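Local structure of putative laminarinase (Phanerochaete chrysosporium, 2W52) at residues R30-D35 against S65-N70; R69-I74 against L251-D256; A101-D106 against E115-E120. The protein probably hydrolyses internal beta-1,3-glucosidic bonds of laminarin and related beta-glucans, as a member of glycoside hydrolase family 16. All blocks are in the same frame, centred on the assembly; numbering follows the deposited sequence.

Interaction 1: residues R30-D35 against S65-N70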
loop_
_atom_site.group_PDB
_atom_site.type_symbol
_atom_site.label_atom_id
_atom_site.label_comp_id
_atom_site.label_asym_id
_atom_site.label_seq_id
_atom_site.Cartn_x
_atom_site.Cartn_y
_atom_site.Cartn_z
ATOM N N ARG A 30 -9.438 -9.132 -10.918
ATOM C CA ARG A 30 -10.347 -8.750 -12.016
ATOM C C ARG A 30 -10.036 -7.316 -12.424
ATOM O O ARG A 30 -10.856 -6.403 -12.231
ATOM C CB ARG A 30 -11.810 -8.892 -11.583
ATOM C CG ARG A 30 -12.836 -8.684 -12.700
ATOM C CD ARG A 30 -12.618 -9.624 -13.888
ATOM N NE ARG A 30 -13.644 -9.356 -14.916
ATOM C CZ ARG A 30 -13.460 -9.535 -16.228
ATOM N NH1 ARG A 30 -12.308 -10.033 -16.715
ATOM N NH2 ARG A 30 -14.454 -9.235 -17.061
ATOM N N VAL A 31 -8.855 -7.141 -13.018
ATOM C CA VAL A 31 -8.288 -5.807 -13.262
ATOM C C VAL A 31 -7.612 -5.773 -14.617
ATOM O O VAL A 31 -7.095 -6.785 -15.101
ATOM C CB VAL A 31 -7.294 -5.419 -12.117
ATOM C CG1 VAL A 31 -6.005 -6.302 -12.143
ATOM C CG2 VAL A 31 -6.925 -3.906 -12.161
ATOM N N ASN A 32 -7.639 -4.595 -15.231
ATOM C CA ASN A 32 -6.861 -4.319 -16.433
ATOM C C ASN A 32 -5.993 -3.099 -16.101
ATOM O O ASN A 32 -6.463 -1.927 -16.078
ATOM C CB ASN A 32 -7.793 -4.032 -17.595
ATOM C CG ASN A 32 -7.043 -3.845 -18.892
ATOM O OD1 ASN A 32 -6.289 -4.723 -19.317
ATOM N ND2 ASN A 32 -7.246 -2.710 -19.526
ATOM N N TYR A 33 -4.747 -3.383 -15.740
ATOM C CA TYR A 33 -3.800 -2.321 -15.443
ATOM C C TYR A 33 -3.389 -1.650 -16.755
ATOM O O TYR A 33 -2.775 -2.281 -17.617
ATOM C CB TYR A 33 -2.582 -2.912 -14.783
ATOM C CG TYR A 33 -2.748 -3.191 -13.293
ATOM C CD1 TYR A 33 -3.403 -2.274 -12.446
ATOM C CD2 TYR A 33 -2.188 -4.350 -12.723
ATOM C CE1 TYR A 33 -3.487 -2.511 -11.045
ATOM C CE2 TYR A 33 -2.262 -4.601 -11.346
ATOM C CZ TYR A 33 -2.913 -3.666 -10.511
ATOM O OH TYR A 33 -2.984 -3.880 -9.151
ATOM N N VAL A 34 -3.727 -0.373 -16.874
ATOM C CA VAL A 34 -3.471 0.396 -18.083
ATOM C C VAL A 34 -2.167 1.186 -18.026
ATOM O O VAL A 34 -1.631 1.471 -16.948
ATOM C CB VAL A 34 -4.649 1.332 -18.410
ATOM C CG1 VAL A 34 -5.933 0.496 -18.628
ATOM C CG2 VAL A 34 -4.828 2.399 -17.330
ATOM N N ASP A 35 -1.618 1.494 -19.197
ATOM C CA ASP A 35 -0.402 2.253 -19.206
ATOM C C ASP A 35 -0.643 3.730 -18.891
ATOM O O ASP A 35 -1.775 4.186 -18.700
ATOM C CB ASP A 35 0.394 2.019 -20.497
ATOM C CG ASP A 35 -0.168 2.783 -21.703
ATOM O OD1 ASP A 35 0.554 2.825 -22.724
ATOM O OD2 ASP A 35 -1.282 3.335 -21.634
ATOM N N SER A 65 -16.053 -11.928 -20.799
ATOM C CA SER A 65 -14.862 -12.562 -21.422
ATOM C C SER A 65 -13.679 -11.641 -21.728
ATOM O O SER A 65 -12.579 -12.121 -22.114
ATOM C CB SER A 65 -15.227 -13.346 -22.684
ATOM O OG SER A 65 -15.374 -14.706 -22.374
ATOM N N GLY A 66 -13.899 -10.337 -21.583
ATOM C CA GLY A 66 -12.875 -9.344 -21.780
ATOM C C GLY A 66 -12.063 -9.143 -20.513
ATOM O O GLY A 66 -12.271 -9.835 -19.509
ATOM N N PRO A 67 -11.093 -8.225 -20.574
ATOM C CA PRO A 67 -10.235 -7.909 -19.444
ATOM C C PRO A 67 -11.001 -7.316 -18.255
ATOM O O PRO A 67 -12.169 -6.961 -18.370
ATOM C CB PRO A 67 -9.252 -6.878 -20.020
ATOM C CG PRO A 67 -9.356 -7.070 -21.530
ATOM C CD PRO A 67 -10.756 -7.438 -21.780
ATOM N N GLY A 68 -10.319 -7.231 -17.118
ATOM C CA GLY A 68 -10.956 -6.725 -15.908
ATOM C C GLY A 68 -11.169 -5.228 -15.868
ATOM O O GLY A 68 -11.003 -4.529 -16.874
ATOM N N ARG A 69 -11.536 -4.736 -14.680
ATOM C CA ARG A 69 -11.901 -3.325 -14.541
ATOM C C ARG A 69 -10.616 -2.495 -14.676
ATOM O O ARG A 69 -9.589 -2.803 -14.048
ATOM C CB ARG A 69 -12.624 -3.110 -13.212
ATOM C CG ARG A 69 -13.082 -1.671 -12.956
ATOM C CD ARG A 69 -14.225 -1.555 -11.950
ATOM N NE ARG A 69 -15.436 -2.229 -12.450
ATOM C CZ ARG A 69 -16.224 -1.733 -13.418
ATOM N NH1 ARG A 69 -15.992 -0.537 -13.973
ATOM N NH2 ARG A 69 -17.276 -2.439 -13.833
ATOM N N ASN A 70 -10.678 -1.451 -15.510
ATOM C CA ASN A 70 -9.476 -0.609 -15.721
ATOM C C ASN A 70 -9.065 0.015 -14.394
ATOM O O ASN A 70 -9.907 0.498 -13.604
ATOM C CB ASN A 70 -9.748 0.501 -16.743
ATOM C CG ASN A 70 -9.835 -0.036 -18.166
ATOM O OD1 ASN A 70 -9.450 -1.190 -18.436
ATOM N ND2 ASN A 70 -10.338 0.802 -19.085
HETATM O O HOH W 1 -7.864 -8.486 -17.029
#
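R30 reaches across to G66 with its guanidinium, NH1 donating to the carbonyl oxygen G66 O at 2.8 Å and 160°, while NH2 adds a weak bond to the same oxygen. The segments belong to the mixed sheet of the GH16 beta-sandwich, where strand 31-33 runs parallel to the start of strand 69-76; the loop 65-68 before it brings G66 O to the edge of the R30 guanidinium and G68 CA over one face. Two backbone bonds set the register: R69 N gives to R30 O, and N32 N gives to R69 O at 2.9 Å. A water bridges the two backbones, accepting from G68 N and donating to V31 O. On the face carrying N32 and N70 the two amides lie alongside each other, their planes 41° apart. N32 ND2 donates to N70 OD1 over 2.9 Å, with the oxygen in the plane of the N32 amide but the donor lifted above that of N70.

The packing turns on G68. Its CA lies 3.5 Å above the R30 guanidinium plane and is also 3.6 Å from V31 N, leaving no room there for a side chain. R30 gets over it because CG stands anti to the backbone N and the chain then bends at chi2 (56°); NE beyond binds N278. Farther out, P67 CB rests 3.7 Å from N32 OD1, and V34 CG1 crosses the N70 amide, 3.9 Å from N70 OD1.

Interaction 2: residues R69-I74 against L251-D256. With BGC (beta-D-glucopyranose), chain C; BGC (beta-D-glucopyranose), chain B.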
loop_
_atom_site.group_PDB
_atom_site.type_symbol
_atom_site.label_atom_id
_atom_site.label_comp_id
_atom_site.label_asym_id
_atom_site.label_seq_id
_atom_site.Cartn_x
_atom_site.Cartn_y
_atom_site.Cartn_z
ATOM N N ARG A 69 -11.536 -4.736 -14.680
ATOM C CA ARG A 69 -11.901 -3.325 -14.541
ATOM C C ARG A 69 -10.616 -2.495 -14.676
ATOM O O ARG A 69 -9.589 -2.803 -14.048
ATOM C CB ARG A 69 -12.624 -3.110 -13.212
ATOM C CG ARG A 69 -13.082 -1.671 -12.956
ATOM C CD ARG A 69 -14.225 -1.555 -11.950
ATOM N NE ARG A 69 -15.436 -2.229 -12.450
ATOM C CZ ARG A 69 -16.224 -1.733 -13.418
ATOM N NH1 ARG A 69 -15.992 -0.537 -13.973
ATOM N NH2 ARG A 69 -17.276 -2.439 -13.833
ATOM N N ASN A 70 -10.678 -1.451 -15.510
ATOM C CA ASN A 70 -9.476 -0.609 -15.721
ATOM C C ASN A 70 -9.065 0.015 -14.394
ATOM O O ASN A 70 -9.907 0.498 -13.604
ATOM C CB ASN A 70 -9.748 0.501 -16.743
ATOM C CG ASN A 70 -9.835 -0.036 -18.166
ATOM O OD1 ASN A 70 -9.450 -1.190 -18.436
ATOM N ND2 ASN A 70 -10.338 0.802 -19.085
ATOM N N SER A 71 -7.761 0.007 -14.156
ATOM C CA SER A 71 -7.196 0.545 -12.922
ATOM C C SER A 71 -5.721 0.805 -13.166
ATOM O O SER A 71 -5.220 0.605 -14.286
ATOM C CB SER A 71 -7.381 -0.420 -11.745
ATOM O OG SER A 71 -7.056 0.244 -10.521
ATOM N N VAL A 72 -5.013 1.234 -12.130
ATOM C CA VAL A 72 -3.614 1.616 -12.301
ATOM C C VAL A 72 -2.732 1.033 -11.195
ATOM O O VAL A 72 -3.184 0.783 -10.056
ATOM C CB VAL A 72 -3.437 3.144 -12.336
ATOM C CG1 VAL A 72 -4.211 3.755 -13.531
ATOM C CG2 VAL A 72 -3.886 3.791 -11.025
ATOM N N ARG A 73 -1.459 0.860 -11.566
ATOM C CA ARG A 73 -0.402 0.394 -10.661
ATOM C C ARG A 73 0.829 1.221 -11.042
ATOM O O ARG A 73 1.424 1.034 -12.119
ATOM C CB ARG A 73 -0.106 -1.079 -10.920
ATOM C CG ARG A 73 1.088 -1.604 -10.158
ATOM C CD ARG A 73 1.040 -3.147 -10.083
ATOM N NE ARG A 73 2.352 -3.751 -9.765
ATOM C CZ ARG A 73 2.523 -4.941 -9.175
ATOM N NH1 ARG A 73 1.479 -5.665 -8.771
ATOM N NH2 ARG A 73 3.746 -5.423 -8.992
ATOM N N ILE A 74 1.183 2.177 -10.194
ATOM C CA ILE A 74 2.349 3.016 -10.492
ATOM C C ILE A 74 3.560 2.586 -9.687
ATOM O O ILE A 74 3.421 2.105 -8.557
ATOM C CB ILE A 74 2.045 4.563 -10.338
ATOM C CG1 ILE A 74 1.765 4.950 -8.885
ATOM C CG2 ILE A 74 0.855 4.963 -11.242
ATOM C CD1 ILE A 74 1.778 6.467 -8.662
ATOM N N LEU A 251 -4.258 -0.374 -7.301
ATOM C CA LEU A 251 -5.576 -0.840 -6.890
ATOM C C LEU A 251 -5.941 -2.019 -7.798
ATOM O O LEU A 251 -6.089 -1.848 -9.019
ATOM C CB LEU A 251 -6.615 0.258 -7.029
ATOM C CG LEU A 251 -8.083 -0.196 -6.953
ATOM C CD1 LEU A 251 -8.447 -0.739 -5.592
ATOM C CD2 LEU A 251 -9.030 0.969 -7.278
ATOM N N THR A 252 -6.008 -3.204 -7.200
ATOM C CA THR A 252 -6.604 -4.340 -7.923
ATOM C C THR A 252 -8.001 -4.684 -7.360
ATOM O O THR A 252 -8.491 -4.028 -6.423
ATOM C CB THR A 252 -5.631 -5.554 -7.995
ATOM O OG1 THR A 252 -6.098 -6.471 -9.003
ATOM C CG2 THR A 252 -5.554 -6.287 -6.644
ATOM N N PHE A 253 -8.621 -5.711 -7.931
ATOM C CA PHE A 253 -9.929 -6.185 -7.491
ATOM C C PHE A 253 -9.920 -7.698 -7.418
ATOM O O PHE A 253 -9.306 -8.352 -8.275
ATOM C CB PHE A 253 -11.014 -5.794 -8.509
ATOM C CG PHE A 253 -11.117 -4.326 -8.749
ATOM C CD1 PHE A 253 -10.396 -3.698 -9.785
ATOM C CD2 PHE A 253 -11.986 -3.575 -7.960
ATOM C CE1 PHE A 253 -10.513 -2.300 -9.963
ATOM C CE2 PHE A 253 -12.126 -2.212 -8.146
ATOM C CZ PHE A 253 -11.388 -1.582 -9.134
ATOM N N CYS A 254 -10.609 -8.235 -6.416
ATOM C CA CYS A 254 -10.764 -9.699 -6.303
ATOM C C CYS A 254 -9.365 -10.343 -6.225
ATOM O O CYS A 254 -8.501 -9.834 -5.481
ATOM C CB CYS A 254 -11.627 -10.242 -7.470
ATOM S SG CYS A 254 -13.194 -9.352 -7.693
ATOM N N GLY A 255 -9.128 -11.421 -6.973
ATOM C CA GLY A 255 -7.794 -12.041 -6.986
ATOM C C GLY A 255 -7.431 -12.809 -5.717
ATOM O O GLY A 255 -8.307 -13.155 -4.925
ATOM N N ASP A 256 -6.132 -13.084 -5.569
ATOM C CA ASP A 256 -5.585 -14.051 -4.568
ATOM C C ASP A 256 -6.185 -13.852 -3.166
ATOM O O ASP A 256 -6.554 -14.816 -2.494
ATOM C CB ASP A 256 -4.056 -13.894 -4.408
ATOM C CG ASP A 256 -3.251 -14.266 -5.641
ATOM O OD1 ASP A 256 -3.820 -14.844 -6.597
ATOM O OD2 ASP A 256 -2.013 -13.986 -5.619
HETATM C C2 BGC C . -1.114 -12.742 -2.350
HETATM C C3 BGC C . -0.310 -11.747 -1.503
HETATM C C4 BGC C . -1.052 -11.417 -0.201
HETATM C C5 BGC C . -1.542 -12.664 0.546
HETATM C C6 BGC C . -2.482 -12.285 1.686
HETATM C C1 BGC C . -1.453 -13.950 -1.483
HETATM O O2 BGC C . -0.313 -13.153 -3.462
HETATM O O3 BGC C . -0.024 -10.548 -2.265
HETATM O O4 BGC C . -0.130 -10.691 0.607
HETATM O O5 BGC C . -2.258 -13.511 -0.370
HETATM O O6 BGC C . -2.898 -13.463 2.373
HETATM C C2 BGC B . -1.647 -17.350 -2.371
HETATM C C3 BGC B . -2.197 -16.233 -1.472
HETATM C C4 BGC B . -3.654 -16.501 -1.060
HETATM C C5 BGC B . -3.804 -17.918 -0.507
HETATM C C6 BGC B . -5.269 -18.248 -0.255
HETATM C C1 BGC B . -1.912 -18.723 -1.731
HETATM O O2 BGC B . -0.237 -17.148 -2.580
HETATM O O3 BGC B . -2.053 -14.973 -2.147
HETATM O O4 BGC B . -4.113 -15.532 -0.085
HETATM O O5 BGC B . -3.321 -18.842 -1.480
HETATM O O6 BGC B . -5.367 -19.565 0.319
#
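R69 lays its aliphatic chain obliquely against the ring of F253: CB and CG both approach CE1, with R69 CB 4.0 Å from F253 CE1, and CD approaches CZ. CG leaves anti to the backbone N (chi1 -179°), which carries the chain along the ring; the guanidinium runs on past it, its plane 85° from that of the phenyl. The charged end is taken up by D57, T60 O and V277 O. F253 also meets F284 edge-to-face.

S71, two residues along on the same side of its strand, also faces 251-253. Its CB is 4.1 Å from F253 CE1, and its hydroxyl donates to the main chain, S71 OG to L251 O, at 2.8 Å. With OG in this position the L251 side chain folds beside it, L251 CB 3.5 Å from S71 OG.

Strands 69-71 and 251-253 are antiparallel members of the mixed sheet of the GH16 beta-sandwich, yet their axes stay 7.7 Å apart, with the side chains of R69, S71 and F253 turned into the space between them; segment 30-35 pairs with both strands alongside. Direct backbone pairing begins only at V72: L251 N sits nearly in line with its C=O, 3.2 Å from V72 O, though the N-H bends off that line (149°).

Beyond F253 the chain leaves the sheet. C254 is tied to C273 by a disulfide, and D256 turns to bound sugar: OD2 accepts from O2 of the glucose of chain C at 2.9 Å, while OD1 is held by H28 ND1. D256 CB lies 3.2 Å from O3 of the chain B glucose.

Interaction 3: residues A101-D106 against E115-E120. With BGC (beta-D-glucopyranose), chain D.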
loop_
_atom_site.group_PDB
_atom_site.type_symbol
_atom_site.label_atom_id
_atom_site.label_comp_id
_atom_site.label_asym_id
_atom_site.label_seq_id
_atom_site.Cartn_x
_atom_site.Cartn_y
_atom_site.Cartn_z
ATOM N N ALA A 101 -3.152 -1.039 -2.420
ATOM C CA ALA A 101 -1.898 -1.193 -1.646
ATOM C C ALA A 101 -0.939 -0.054 -1.946
ATOM O O ALA A 101 -0.888 0.422 -3.070
ATOM C CB ALA A 101 -1.215 -2.541 -1.946
ATOM N N ALA A 102 -0.199 0.362 -0.918
ATOM C CA ALA A 102 1.010 1.186 -1.060
ATOM C C ALA A 102 2.120 0.387 -0.431
ATOM O O ALA A 102 1.989 -0.052 0.690
ATOM C CB ALA A 102 0.871 2.519 -0.336
ATOM N N TRP A 103 3.206 0.145 -1.163
ATOM C CA TRP A 103 4.154 -0.894 -0.710
ATOM C C TRP A 103 5.479 -0.727 -1.432
ATOM O O TRP A 103 5.611 0.152 -2.273
ATOM C CB TRP A 103 3.580 -2.313 -0.983
ATOM C CG TRP A 103 3.109 -2.578 -2.400
ATOM C CD1 TRP A 103 2.123 -1.915 -3.116
ATOM C CD2 TRP A 103 3.529 -3.668 -3.222
ATOM N NE1 TRP A 103 1.956 -2.516 -4.360
ATOM C CE2 TRP A 103 2.805 -3.592 -4.442
ATOM C CE3 TRP A 103 4.448 -4.699 -3.041
ATOM C CZ2 TRP A 103 2.962 -4.550 -5.471
ATOM C CZ3 TRP A 103 4.611 -5.655 -4.066
ATOM C CH2 TRP A 103 3.886 -5.553 -5.271
ATOM N N GLU A 104 6.467 -1.550 -1.065
ATOM C CA GLU A 104 7.754 -1.568 -1.757
ATOM C C GLU A 104 8.157 -3.015 -2.038
ATOM O O GLU A 104 7.890 -3.902 -1.239
ATOM C CB GLU A 104 8.854 -0.947 -0.892
ATOM C CG GLU A 104 8.578 0.537 -0.548
ATOM C CD GLU A 104 9.745 1.224 0.123
ATOM O OE1 GLU A 104 10.714 0.548 0.508
ATOM O OE2 GLU A 104 9.685 2.473 0.286
ATOM N N THR A 105 8.802 -3.219 -3.171
ATOM C CA THR A 105 9.368 -4.535 -3.470
ATOM C C THR A 105 10.401 -4.407 -4.591
ATOM O O THR A 105 10.563 -3.349 -5.198
ATOM C CB THR A 105 8.249 -5.533 -3.883
ATOM O OG1 THR A 105 8.737 -6.886 -3.819
ATOM C CG2 THR A 105 7.705 -5.217 -5.295
ATOM N N ASP A 106 11.078 -5.516 -4.857
ATOM C CA ASP A 106 11.882 -5.699 -6.052
ATOM C C ASP A 106 11.169 -6.799 -6.872
ATOM O O ASP A 106 11.278 -7.974 -6.573
ATOM C CB ASP A 106 13.292 -6.150 -5.617
ATOM C CG ASP A 106 14.242 -6.320 -6.776
ATOM O OD1 ASP A 106 13.769 -6.496 -7.926
ATOM O OD2 ASP A 106 15.493 -6.312 -6.511
ATOM N N GLU A 115 9.648 -7.627 0.280
ATOM C CA GLU A 115 8.421 -6.880 0.016
ATOM C C GLU A 115 7.942 -6.326 1.353
ATOM O O GLU A 115 7.886 -7.056 2.342
ATOM C CB GLU A 115 7.341 -7.803 -0.563
ATOM C CG GLU A 115 5.946 -7.148 -0.618
ATOM C CD GLU A 115 4.844 -8.041 -1.209
ATOM O OE1 GLU A 115 5.140 -9.181 -1.659
ATOM O OE2 GLU A 115 3.664 -7.612 -1.197
ATOM N N VAL A 116 7.639 -5.031 1.386
ATOM C CA VAL A 116 7.002 -4.444 2.590
ATOM C C VAL A 116 5.703 -3.767 2.171
ATOM O O VAL A 116 5.714 -2.840 1.337
ATOM C CB VAL A 116 7.943 -3.451 3.363
ATOM C CG1 VAL A 116 8.494 -2.420 2.472
ATOM C CG2 VAL A 116 7.177 -2.767 4.515
ATOM N N ASP A 117 4.596 -4.298 2.713
ATOM C CA ASP A 117 3.265 -3.765 2.444
ATOM C C ASP A 117 2.960 -2.765 3.541
ATOM O O ASP A 117 2.925 -3.131 4.731
ATOM C CB ASP A 117 2.221 -4.885 2.379
ATOM C CG ASP A 117 2.609 -5.949 1.351
ATOM O OD1 ASP A 117 3.116 -5.553 0.271
ATOM O OD2 ASP A 117 2.422 -7.145 1.620
ATOM N N ILE A 118 2.797 -1.509 3.145
ATOM C CA ILE A 118 2.683 -0.405 4.117
ATOM C C ILE A 118 1.209 -0.052 4.381
ATOM O O ILE A 118 0.785 0.055 5.527
ATOM C CB ILE A 118 3.484 0.825 3.629
ATOM C CG1 ILE A 118 4.965 0.483 3.398
ATOM C CG2 ILE A 118 3.272 2.038 4.577
ATOM C CD1 ILE A 118 5.668 1.551 2.541
ATOM N N ILE A 119 0.440 0.085 3.295
ATOM C CA ILE A 119 -1.015 0.250 3.352
ATOM C C ILE A 119 -1.594 -0.906 2.546
ATOM O O ILE A 119 -1.237 -1.089 1.406
ATOM C CB ILE A 119 -1.492 1.562 2.728
ATOM C CG1 ILE A 119 -0.698 2.754 3.294
ATOM C CG2 ILE A 119 -3.027 1.726 2.989
ATOM C CD1 ILE A 119 -1.036 4.127 2.686
ATOM N N GLU A 120 -2.491 -1.683 3.134
ATOM C CA GLU A 120 -3.058 -2.815 2.395
ATOM C C GLU A 120 -4.254 -3.388 3.120
ATOM O O GLU A 120 -4.229 -3.544 4.350
ATOM C CB GLU A 120 -2.015 -3.949 2.226
ATOM C CG GLU A 120 -2.458 -5.006 1.179
ATOM C CD GLU A 120 -1.523 -6.205 1.036
ATOM O OE1 GLU A 120 -0.717 -6.468 1.965
ATOM O OE2 GLU A 120 -1.641 -6.915 0.005
HETATM C C2 BGC D . 2.622 -10.712 -4.990
HETATM C C3 BGC D . 3.511 -11.546 -5.925
HETATM C C4 BGC D . 4.237 -10.671 -6.973
HETATM C C5 BGC D . 4.965 -9.555 -6.242
HETATM C C6 BGC D . 5.673 -8.584 -7.179
HETATM C C1 BGC D . 3.454 -9.624 -4.344
HETATM O O1 BGC D . 2.581 -8.800 -3.559
HETATM O O2 BGC D . 1.976 -11.496 -3.969
HETATM O O3 BGC D . 2.642 -12.476 -6.551
HETATM O O4 BGC D . 5.220 -11.398 -7.740
HETATM O O5 BGC D . 4.025 -8.855 -5.411
HETATM O O6 BGC D . 4.733 -8.039 -8.128
#
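W103 and E115 meet on the sugar-binding face of an antiparallel hairpin, W103 CE3 lying 3.5 Å from E115 OE2. Backbone bonds join the strands in the hydrogen-bonded pairs E104-V116 and A102-I119, E104 N giving to V116 O at 2.8 Å. A102 O is gripped twice, by I118 N and I119 N, both at 3.0 Å and both in the carbonyl plane. This classic beta bulge shifts the register by one residue. It falls within E-V-D-I-I-E, the GH16 signature, whose first and last glutamates act in relatives as nucleophile and acid/base; the bulge lets E115, D117 and E120 share one face.

Polar and ligand contacts gather on that face. O1 of the chain D glucose donates to E115 OE2 at 2.9 Å, and W110 NE1 holds OE1. W103 CG stands between the backbone N and the carbonyl carbon (chi1 52°), which brings the ring alongside D117, W103 CE3 3.7 Å from D117 OD1. Its far end meets the sugar, W103 CH2 3.3 Å from O5, with O6 at the ring edge; NE1 bonds to N250. With an alanine here the indole is gone, which would probably leave N250 OD1 without this donor and open a gap beside O5 and O6 of the glucose.

On the face of A102 and E104, A102 CB touches I119 CD1 at 3.9 Å and V116 CG1 lies alongside E104 CB; the E104 carboxylate goes on to H83.

Overall arrangement
All three contacts belong to one curled mixed sheet. Interactions 1 and 2 have centres 8 Å apart and share R69 and N70; R30 N lies 2.8 Å from F253 O and N32 O 3.0 Å from S71 N, so segment 30-35 meets both strand 69-76 and strand 246-253. Interaction 2 passes to interaction 3, 14 Å away between centres, through the neighbouring strands 246-253 and 98-105, and R73 NH2 packs 3.7 Å from W103 CZ2. That guanidinium also hydrogen-bonds the glucose held by E115. D256 and the 101-120 hairpin thus both reach the sugar-binding cleft, whereas interaction 1 lies farther from it, its centre about 21 Å from that of interaction 3.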